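Local atomic coordinates of aminopeptidase-like protein (Chaetomium thermophilum, PDB entry 5JM6), a protein that probably acts as a zinc-dependent aminopeptidase of the M18 family, forming a dodecamer linked to the Cvt pathway of selective autophagy. Residues L137-K142 with E167-R172; L156-Y161 with L282-A287; W199-I204 with V262-S267. All coordinates share one frame; numbering follows the deposited sequence.

In the fold
From the N terminus, residues 137-142 come first, on a short strand leaving the zinc site, and 156-161 follow on the next strand of the same antiparallel sheet. The loop at 167-172 then turns back to 137-142 and closes contact 1. Segment 199-204 meets helix 259-268 in contact 3, which is nested inside the loop of contact 2, closed when strand 277-286 brings 282-287 up to 156-161. Contacts 1 and 2 cross, while contact 1 closes before contact 3 opens. Contact 1 ties the sheet to the loop at 167-172, contact 2 packs two of its strands together, and contact 3 joins the loop at 199-204 to helix 259-268; contacts 1 and 3 also touch a second subunit.

Contact 1. Residues L137-K142 with E167-R172; sequences LTARLK and ETWWDR
Trp169 brings the six-membered end of its indole up to the backbone of Leu137, Thr138 and Ala139, and has the most surface buried here. The carbonyl O of Leu137 lies at the ring edge, near its plane, 4.0 Å from Trp169 CZ2. Further along, CH2 of Trp169 meets Thr138 CA and Ala139 N obliquely, each at 4.1 Å. Ala139 turns its methyl toward the ring, with CB 4.3 Å from Trp169 CZ3; a side chain this small suits a place where the indole comes so near the main chain. Thr138 points the other way, and its OG1 makes weak hydrogen bonds to Leu284 O and Glu283 OE2 on the neighbouring strand. No hydrogen bond crosses between the two segments, so the fit is one of shape. CG of Trp169 lies roughly opposite the carbonyl carbon (chi1 -84°), which carries the benzo end, and not the pyrrole nitrogen, to the strand. With an alanine here the indole would be gone, which would probably open a gap beside Leu137 to Ala139 and leave the 3-10 turn at 167-169 freer to shift. That turn has a second brace: Arg172 NE donates to Thr168 O at 2.8 Å, nearly straight and in the guanidinium plane, while its NH2 bonds to Asp171 O of the second subunit, whose Arg172 NH1 returns a bond to Asp171 O of this chain. At the other end, the Leu137 side chain packs on the zinc ligands Glu340 and His485, about 4 Å from a bound zinc ion between nearest atoms. Strand 139-141 thus enters the antiparallel sheet straight from the metal site, and Trp169 joins its start to a subunit-interface loop, in keeping with the two-domain build of M18 aminopeptidases.

Contact 2. Residues L156-Y161 with L282-A287; sequences LGVAQY and LELFDA
Leu284 reaches across to Leu156 and Val158 with one methyl for each. Its CD1 lies 3.9 Å from Val158 CG1, the two side chains crossing at about a right angle, while its CD2 meets CD2 of Leu156 at 4.2 Å, tip to tip. CG of Leu156, opposite its backbone N (chi1 -179°), carries the branch toward Leu284, whose two methyls diverge to the two partners. Branched aliphatic residues suit the place, since each offers methyls at a fixed spread and needs no polar mate.

These strands are not direct neighbours: strand 139-141 runs between them, bonded through its backbone to Ala159 on one flank and to Leu282 and Leu284 on the other. Ala139, on that middle strand, brings only a methyl, which probably leaves room for the larger groups to meet past it. Leu141 of the same strand packs on Leu156, and Leu174 and Val176 of strand 174-183 cover Leu284 further out. Val158 has a polar tie as well, its carbonyl O accepting a hydrogen bond from Lys142 NZ.

With no hydrogen bond or charge between the two segments, cohesion here comes from dispersion and the exclusion of water, and the spacing of the strands is set by the backbone ladder of the strand between them.

Contact 3. Residues W199-I204 with V262-S267; sequences WPVARI and VKLILS
Leu264 and Trp199 approach from opposite directions, the leucine from the helix. From CB, which points toward the loop, the chain continues to CG, set opposite the backbone N (chi1 -158°), and there it forks. The CD1 methyl ends 3.7 Å from Trp199 CH2, lying obliquely to the indole. CD2 reaches Trp199 CZ2 at 3.8 Å and, more loosely, CG1 of Val201 at 4.5 Å. A leucine suits the position, as its two methyls can touch the six-membered end of a large ring and a small branched neighbour. Behind it, Ser267 OG donates to Leu264 O, adding locally to the helix's own backbone bonds.

Trp199 is shared: its NE1 bonds to Gly294 O of the second subunit, and Lys297 of that subunit makes a cation-pi contact with it. Next along, Val201 and Ala202 together sit opposite the single residue Leu174 as a classic beta bulge, and Val201 packs on Val176 of strand 174-183.

Across the two segments the meeting is wholly apolar, which implies that it adds van der Waals packing to the hold on helix 259-268, also kept by Ile265 on Val180 and Trp280, while the indole nitrogen serves the subunit interface.

Contact 1. Residues L137-K142 with E167-R172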
loop_
_atom_site.group_PDB
_atom_site.type_symbol
_atom_site.label_atom_id
_atom_site.label_comp_id
_atom_site.label_asym_id
_atom_site.label_seq_id
_atom_site.Cartn_x
_atom_site.Cartn_y
_atom_site.Cartn_z
ATOM N N LEU A 137 -2.574 -27.698 -27.810
ATOM C CA LEU A 137 -1.938 -27.557 -26.513
ATOM C C LEU A 137 -1.957 -28.930 -25.884
ATOM O O LEU A 137 -2.983 -29.587 -25.866
ATOM C CB LEU A 137 -2.702 -26.569 -25.641
ATOM C CG LEU A 137 -2.358 -25.096 -25.825
ATOM C CD1 LEU A 137 -2.770 -24.639 -27.210
ATOM C CD2 LEU A 137 -3.069 -24.273 -24.773
ATOM N N THR A 138 -0.821 -29.355 -25.355
ATOM C CA THR A 138 -0.687 -30.690 -24.782
ATOM C C THR A 138 0.508 -30.742 -23.831
ATOM O O THR A 138 1.316 -29.817 -23.796
ATOM C CB THR A 138 -0.544 -31.760 -25.887
ATOM O OG1 THR A 138 -0.755 -33.064 -25.331
ATOM C CG2 THR A 138 0.827 -31.688 -26.543
ATOM N N ALA A 139 0.594 -31.801 -23.032
ATOM C CA ALA A 139 1.677 -31.934 -22.062
ATOM C C ALA A 139 2.609 -33.087 -22.420
ATOM O O ALA A 139 2.237 -34.254 -22.307
ATOM C CB ALA A 139 1.111 -32.129 -20.664
ATOM N N ARG A 140 3.829 -32.756 -22.828
ATOM C CA ARG A 140 4.767 -33.771 -23.292
ATOM C C ARG A 140 5.579 -34.374 -22.156
ATOM O O ARG A 140 5.985 -33.678 -21.225
ATOM C CB ARG A 140 5.702 -33.182 -24.349
ATOM C CG ARG A 140 4.961 -32.696 -25.578
ATOM C CD ARG A 140 5.880 -32.444 -26.756
ATOM N NE ARG A 140 5.341 -33.075 -27.956
ATOM C CZ ARG A 140 4.627 -32.445 -28.884
ATOM N NH1 ARG A 140 4.370 -31.149 -28.767
ATOM N NH2 ARG A 140 4.175 -33.114 -29.935
ATOM N N LEU A 141 5.800 -35.682 -22.244
ATOM C CA LEU A 141 6.657 -36.380 -21.299
ATOM C C LEU A 141 8.076 -35.833 -21.364
ATOM O O LEU A 141 8.616 -35.598 -22.445
ATOM C CB LEU A 141 6.662 -37.885 -21.577
ATOM C CG LEU A 141 5.637 -38.766 -20.857
ATOM C CD1 LEU A 141 4.208 -38.360 -21.192
ATOM C CD2 LEU A 141 5.875 -40.230 -21.195
ATOM N N LYS A 142 8.669 -35.624 -20.195
ATOM C CA LYS A 142 10.048 -35.171 -20.089
ATOM C C LYS A 142 10.995 -36.216 -20.675
ATOM O O LYS A 142 10.628 -37.387 -20.773
ATOM C CB LYS A 142 10.395 -34.898 -18.626
ATOM C CG LYS A 142 9.561 -33.803 -17.976
ATOM C CD LYS A 142 10.462 -32.791 -17.309
ATOM C CE LYS A 142 9.709 -31.700 -16.561
ATOM N NZ LYS A 142 8.971 -32.203 -15.370
ATOM N N GLU A 167 -5.964 -24.150 -15.760
ATOM C CA GLU A 167 -6.875 -24.658 -14.746
ATOM C C GLU A 167 -7.794 -25.781 -15.241
ATOM O O GLU A 167 -8.164 -26.655 -14.462
ATOM C CB GLU A 167 -7.708 -23.509 -14.171
ATOM C CG GLU A 167 -8.421 -22.651 -15.201
ATOM C CD GLU A 167 -7.604 -21.441 -15.616
ATOM O OE1 GLU A 167 -6.500 -21.628 -16.168
ATOM O OE2 GLU A 167 -8.062 -20.301 -15.384
ATOM N N THR A 168 -8.140 -25.791 -16.525
ATOM C CA THR A 168 -9.079 -26.803 -17.014
ATOM C C THR A 168 -8.472 -28.213 -17.052
ATOM O O THR A 168 -9.193 -29.188 -17.259
ATOM C CB THR A 168 -9.620 -26.454 -18.420
ATOM O OG1 THR A 168 -8.581 -26.588 -19.396
ATOM C CG2 THR A 168 -10.167 -25.036 -18.448
ATOM N N TRP A 169 -7.161 -28.319 -16.837
ATOM C CA TRP A 169 -6.466 -29.609 -16.890
ATOM C C TRP A 169 -6.538 -30.416 -15.590
ATOM O O TRP A 169 -6.193 -31.597 -15.575
ATOM C CB TRP A 169 -4.997 -29.400 -17.274
ATOM C CG TRP A 169 -4.795 -29.307 -18.750
ATOM C CD1 TRP A 169 -5.127 -28.258 -19.555
ATOM C CD2 TRP A 169 -4.229 -30.307 -19.606
ATOM N NE1 TRP A 169 -4.801 -28.541 -20.859
ATOM C CE2 TRP A 169 -4.249 -29.793 -20.918
ATOM C CE3 TRP A 169 -3.708 -31.588 -19.391
ATOM C CZ2 TRP A 169 -3.766 -30.512 -22.009
ATOM C CZ3 TRP A 169 -3.229 -32.300 -20.477
ATOM C CH2 TRP A 169 -3.261 -31.760 -21.769
ATOM N N TRP A 170 -6.978 -29.781 -14.507
ATOM C CA TRP A 170 -7.110 -30.460 -13.219
ATOM C C TRP A 170 -8.268 -31.455 -13.220
ATOM O O TRP A 170 -9.315 -31.191 -13.809
ATOM C CB TRP A 170 -7.332 -29.453 -12.091
ATOM C CG TRP A 170 -6.208 -28.497 -11.822
ATOM C CD1 TRP A 170 -5.963 -27.325 -12.472
ATOM C CD2 TRP A 170 -5.206 -28.606 -10.800
ATOM N NE1 TRP A 170 -4.862 -26.705 -11.933
ATOM C CE2 TRP A 170 -4.377 -27.471 -10.907
ATOM C CE3 TRP A 170 -4.920 -29.558 -9.816
ATOM C CZ2 TRP A 170 -3.287 -27.260 -10.065
ATOM C CZ3 TRP A 170 -3.836 -29.346 -8.980
ATOM C CH2 TRP A 170 -3.032 -28.207 -9.112
ATOM N N ASP A 171 -8.079 -32.581 -12.533
ATOM C CA ASP A 171 -9.116 -33.604 -12.381
ATOM C C ASP A 171 -9.725 -34.040 -13.714
ATOM O O ASP A 171 -10.943 -34.176 -13.835
ATOM C CB ASP A 171 -10.230 -33.113 -11.447
ATOM C CG ASP A 171 -9.731 -32.811 -10.042
ATOM O OD1 ASP A 171 -10.336 -31.945 -9.375
ATOM O OD2 ASP A 171 -8.744 -33.437 -9.601
ATOM N N ARG A 172 -8.876 -34.249 -14.712
ATOM C CA ARG A 172 -9.317 -34.811 -15.981
ATOM C C ARG A 172 -8.727 -36.206 -16.127
ATOM O O ARG A 172 -7.658 -36.489 -15.584
ATOM C CB ARG A 172 -8.897 -33.924 -17.156
ATOM C CG ARG A 172 -9.399 -32.490 -17.079
ATOM C CD ARG A 172 -10.854 -32.370 -17.508
ATOM N NE ARG A 172 -11.269 -30.972 -17.597
ATOM C CZ ARG A 172 -12.489 -30.571 -17.942
ATOM N NH1 ARG A 172 -13.426 -31.462 -18.235
ATOM N NH2 ARG A 172 -12.770 -29.277 -18.000
#

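Contact 2. Residues L156-Y161 with L282-A287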
loop_
_atom_site.group_PDB
_atom_site.type_symbol
_atom_site.label_atom_id
_atom_site.label_comp_id
_atom_site.label_asym_id
_atom_site.label_seq_id
_atom_site.Cartn_x
_atom_site.Cartn_y
_atom_site.Cartn_z
ATOM N N LEU A 156 4.662 -38.790 -12.755
ATOM C CA LEU A 156 5.204 -38.724 -14.108
ATOM C C LEU A 156 5.719 -37.328 -14.445
ATOM O O LEU A 156 4.981 -36.350 -14.335
ATOM C CB LEU A 156 4.135 -39.134 -15.121
ATOM C CG LEU A 156 4.562 -39.137 -16.586
ATOM C CD1 LEU A 156 5.508 -40.289 -16.842
ATOM C CD2 LEU A 156 3.353 -39.212 -17.500
ATOM N N GLY A 157 6.989 -37.230 -14.827
ATOM C CA GLY A 157 7.538 -35.957 -15.264
ATOM C C GLY A 157 7.011 -35.508 -16.615
ATOM O O GLY A 157 7.227 -36.179 -17.623
ATOM N N VAL A 158 6.370 -34.345 -16.650
ATOM C CA VAL A 158 5.868 -33.797 -17.907
ATOM C C VAL A 158 6.193 -32.316 -18.006
ATOM O O VAL A 158 6.523 -31.669 -17.011
ATOM C CB VAL A 158 4.339 -33.986 -18.072
ATOM C CG1 VAL A 158 3.953 -35.458 -17.964
ATOM C CG2 VAL A 158 3.576 -33.141 -17.061
ATOM N N ALA A 159 6.097 -31.786 -19.218
ATOM C CA ALA A 159 6.359 -30.380 -19.473
ATOM C C ALA A 159 5.251 -29.818 -20.347
ATOM O O ALA A 159 4.923 -30.408 -21.378
ATOM C CB ALA A 159 7.714 -30.203 -20.142
ATOM N N GLN A 160 4.663 -28.693 -19.946
ATOM C CA GLN A 160 3.619 -28.110 -20.774
ATOM C C GLN A 160 4.256 -27.671 -22.089
ATOM O O GLN A 160 5.217 -26.900 -22.117
ATOM C CB GLN A 160 2.896 -26.948 -20.061
ATOM C CG GLN A 160 3.627 -25.604 -19.977
ATOM C CD GLN A 160 4.675 -25.556 -18.882
ATOM O OE1 GLN A 160 4.824 -26.497 -18.103
ATOM N NE2 GLN A 160 5.406 -24.447 -18.814
ATOM N N TYR A 161 3.730 -28.209 -23.184
ATOM C CA TYR A 161 4.251 -27.904 -24.504
ATOM C C TYR A 161 3.887 -26.488 -24.901
ATOM O O TYR A 161 4.747 -25.669 -25.218
ATOM C CB TYR A 161 3.710 -28.907 -25.534
ATOM C CG TYR A 161 3.514 -28.361 -26.936
ATOM C CD1 TYR A 161 2.244 -28.268 -27.498
ATOM C CD2 TYR A 161 4.596 -27.951 -27.700
ATOM C CE1 TYR A 161 2.062 -27.775 -28.782
ATOM C CE2 TYR A 161 4.423 -27.462 -28.978
ATOM C CZ TYR A 161 3.157 -27.371 -29.515
ATOM O OH TYR A 161 2.997 -26.877 -30.790
ATOM N N LEU A 282 5.869 -38.792 -26.364
ATOM C CA LEU A 282 4.563 -39.093 -25.797
ATOM C C LEU A 282 4.006 -37.877 -25.082
ATOM O O LEU A 282 4.749 -37.093 -24.492
ATOM C CB LEU A 282 4.646 -40.284 -24.835
ATOM C CG LEU A 282 5.150 -41.611 -25.409
ATOM C CD1 LEU A 282 5.268 -42.657 -24.316
ATOM C CD2 LEU A 282 4.229 -42.102 -26.508
ATOM N N GLU A 283 2.690 -37.722 -25.147
ATOM C CA GLU A 283 2.020 -36.611 -24.493
ATOM C C GLU A 283 0.780 -37.099 -23.764
ATOM O O GLU A 283 0.314 -38.216 -23.986
ATOM C CB GLU A 283 1.649 -35.534 -25.513
ATOM C CG GLU A 283 0.812 -36.051 -26.669
ATOM C CD GLU A 283 0.673 -35.040 -27.789
ATOM O OE1 GLU A 283 1.710 -34.561 -28.292
ATOM O OE2 GLU A 283 -0.476 -34.727 -28.167
ATOM N N LEU A 284 0.258 -36.258 -22.882
ATOM C CA LEU A 284 -0.990 -36.554 -22.203
ATOM C C LEU A 284 -2.135 -35.851 -22.917
ATOM O O LEU A 284 -2.003 -34.702 -23.337
ATOM C CB LEU A 284 -0.922 -36.131 -20.735
ATOM C CG LEU A 284 0.216 -36.776 -19.941
ATOM C CD1 LEU A 284 0.208 -36.313 -18.494
ATOM C CD2 LEU A 284 0.130 -38.294 -20.026
ATOM N N PHE A 285 -3.248 -36.556 -23.078
ATOM C CA PHE A 285 -4.438 -35.964 -23.670
ATOM C C PHE A 285 -5.665 -36.417 -22.898
ATOM O O PHE A 285 -5.615 -37.396 -22.154
ATOM C CB PHE A 285 -4.564 -36.335 -25.150
ATOM C CG PHE A 285 -4.620 -37.817 -25.408
ATOM C CD1 PHE A 285 -3.458 -38.540 -25.615
ATOM C CD2 PHE A 285 -5.835 -38.481 -25.451
ATOM C CE1 PHE A 285 -3.505 -39.901 -25.856
ATOM C CE2 PHE A 285 -5.888 -39.842 -25.692
ATOM C CZ PHE A 285 -4.722 -40.552 -25.893
ATOM N N ASP A 286 -6.768 -35.702 -23.075
ATOM C CA ASP A 286 -7.993 -36.027 -22.363
ATOM C C ASP A 286 -8.644 -37.269 -22.967
ATOM O O ASP A 286 -8.927 -37.316 -24.166
ATOM C CB ASP A 286 -8.952 -34.835 -22.388
ATOM C CG ASP A 286 -10.240 -35.101 -21.636
ATOM O OD1 ASP A 286 -10.274 -36.028 -20.795
ATOM O OD2 ASP A 286 -11.223 -34.370 -21.881
ATOM N N ALA A 287 -8.875 -38.269 -22.122
ATOM C CA ALA A 287 -9.408 -39.556 -22.558
ATOM C C ALA A 287 -10.881 -39.486 -22.937
ATOM O O ALA A 287 -11.406 -40.402 -23.569
ATOM C CB ALA A 287 -9.208 -40.600 -21.470
#

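Contact 3. Residues W199-I204 with V262-S267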
loop_
_atom_site.group_PDB
_atom_site.type_symbol
_atom_site.label_atom_id
_atom_site.label_comp_id
_atom_site.label_asym_id
_atom_site.label_seq_id
_atom_site.Cartn_x
_atom_site.Cartn_y
_atom_site.Cartn_z
ATOM N N TRP A 199 -7.144 -46.514 -22.005
ATOM C CA TRP A 199 -7.805 -46.136 -20.759
ATOM C C TRP A 199 -6.992 -45.038 -20.077
ATOM O O TRP A 199 -5.808 -44.880 -20.373
ATOM C CB TRP A 199 -7.973 -47.350 -19.839
ATOM C CG TRP A 199 -6.717 -47.770 -19.144
ATOM C CD1 TRP A 199 -6.211 -47.260 -17.982
ATOM C CD2 TRP A 199 -5.812 -48.800 -19.555
ATOM N NE1 TRP A 199 -5.044 -47.902 -17.651
ATOM C CE2 TRP A 199 -4.778 -48.854 -18.600
ATOM C CE3 TRP A 199 -5.775 -49.681 -20.640
ATOM C CZ2 TRP A 199 -3.718 -49.751 -18.697
ATOM C CZ3 TRP A 199 -4.723 -50.572 -20.734
ATOM C CH2 TRP A 199 -3.708 -50.600 -19.768
ATOM N N PRO A 200 -7.626 -44.251 -19.189
ATOM C CA PRO A 200 -6.871 -43.167 -18.545
ATOM C C PRO A 200 -5.748 -43.675 -17.640
ATOM O O PRO A 200 -6.016 -44.418 -16.695
ATOM C CB PRO A 200 -7.939 -42.442 -17.712
ATOM C CG PRO A 200 -9.255 -42.887 -18.278
ATOM C CD PRO A 200 -9.038 -44.273 -18.770
ATOM N N VAL A 201 -4.512 -43.269 -17.916
ATOM C CA VAL A 201 -3.392 -43.628 -17.050
ATOM C C VAL A 201 -2.930 -42.533 -16.092
ATOM O O VAL A 201 -2.211 -42.810 -15.136
ATOM C CB VAL A 201 -2.173 -44.062 -17.881
ATOM C CG1 VAL A 201 -2.495 -45.311 -18.679
ATOM C CG2 VAL A 201 -1.727 -42.934 -18.798
ATOM N N ALA A 202 -3.360 -41.298 -16.328
ATOM C CA ALA A 202 -2.768 -40.169 -15.619
ATOM C C ALA A 202 -3.821 -39.201 -15.129
ATOM O O ALA A 202 -4.921 -39.127 -15.674
ATOM C CB ALA A 202 -1.767 -39.444 -16.507
ATOM N N ARG A 203 -3.488 -38.497 -14.057
ATOM C CA ARG A 203 -4.401 -37.529 -13.492
ATOM C C ARG A 203 -3.662 -36.455 -12.701
ATOM O O ARG A 203 -2.699 -36.754 -11.995
ATOM C CB ARG A 203 -5.410 -38.271 -12.625
ATOM C CG ARG A 203 -6.208 -37.425 -11.690
ATOM C CD ARG A 203 -7.432 -38.194 -11.281
ATOM N NE ARG A 203 -8.618 -37.764 -12.002
ATOM C CZ ARG A 203 -9.575 -37.035 -11.449
ATOM N NH1 ARG A 203 -9.469 -36.676 -10.178
ATOM N NH2 ARG A 203 -10.634 -36.668 -12.154
ATOM N N ILE A 204 -4.124 -35.212 -12.801
ATOM C CA ILE A 204 -3.579 -34.144 -11.976
ATOM C C ILE A 204 -4.643 -33.768 -10.952
ATOM O O ILE A 204 -5.595 -33.055 -11.270
ATOM C CB ILE A 204 -3.184 -32.927 -12.839
ATOM C CG1 ILE A 204 -2.181 -33.354 -13.916
ATOM C CG2 ILE A 204 -2.618 -31.812 -11.979
ATOM C CD1 ILE A 204 -2.063 -32.387 -15.072
ATOM N N VAL A 262 6.811 -48.333 -19.735
ATOM C CA VAL A 262 7.638 -48.992 -20.740
ATOM C C VAL A 262 7.071 -50.362 -21.112
ATOM O O VAL A 262 6.929 -50.678 -22.294
ATOM C CB VAL A 262 9.094 -49.148 -20.256
ATOM C CG1 VAL A 262 9.924 -49.916 -21.277
ATOM C CG2 VAL A 262 9.706 -47.782 -19.986
ATOM N N LYS A 263 6.736 -51.168 -20.107
ATOM C CA LYS A 263 6.155 -52.484 -20.361
ATOM C C LYS A 263 4.811 -52.363 -21.062
ATOM O O LYS A 263 4.478 -53.175 -21.925
ATOM C CB LYS A 263 5.975 -53.276 -19.067
ATOM C CG LYS A 263 7.238 -53.548 -18.282
ATOM C CD LYS A 263 6.897 -54.367 -17.050
ATOM C CE LYS A 263 7.652 -53.880 -15.829
ATOM N NZ LYS A 263 7.074 -54.431 -14.571
ATOM N N LEU A 264 4.037 -51.353 -20.680
ATOM C CA LEU A 264 2.735 -51.139 -21.292
ATOM C C LEU A 264 2.917 -50.780 -22.761
ATOM O O LEU A 264 2.231 -51.316 -23.625
ATOM C CB LEU A 264 1.957 -50.047 -20.554
ATOM C CG LEU A 264 0.437 -50.085 -20.731
ATOM C CD1 LEU A 264 -0.118 -51.402 -20.216
ATOM C CD2 LEU A 264 -0.223 -48.913 -20.022
ATOM N N ILE A 265 3.868 -49.892 -23.040
ATOM C CA ILE A 265 4.154 -49.482 -24.410
ATOM C C ILE A 265 4.707 -50.644 -25.245
ATOM O O ILE A 265 4.357 -50.786 -26.418
ATOM C CB ILE A 265 5.145 -48.293 -24.442
ATOM C CG1 ILE A 265 4.516 -47.053 -23.795
ATOM C CG2 ILE A 265 5.588 -47.984 -25.865
ATOM C CD1 ILE A 265 3.200 -46.626 -24.414
ATOM N N LEU A 266 5.551 -51.485 -24.648
ATOM C CA LEU A 266 6.138 -52.605 -25.387
ATOM C C LEU A 266 5.095 -53.629 -25.830
ATOM O O LEU A 266 5.215 -54.209 -26.908
ATOM C CB LEU A 266 7.213 -53.317 -24.559
ATOM C CG LEU A 266 8.596 -52.696 -24.352
ATOM C CD1 LEU A 266 9.287 -53.387 -23.188
ATOM C CD2 LEU A 266 9.447 -52.803 -25.608
ATOM N N SER A 267 4.083 -53.866 -25.001
ATOM C CA SER A 267 3.055 -54.836 -25.359
ATOM C C SER A 267 2.201 -54.305 -26.506
ATOM O O SER A 267 1.841 -55.053 -27.414
ATOM C CB SER A 267 2.175 -55.179 -24.155
ATOM O OG SER A 267 1.044 -54.329 -24.087
#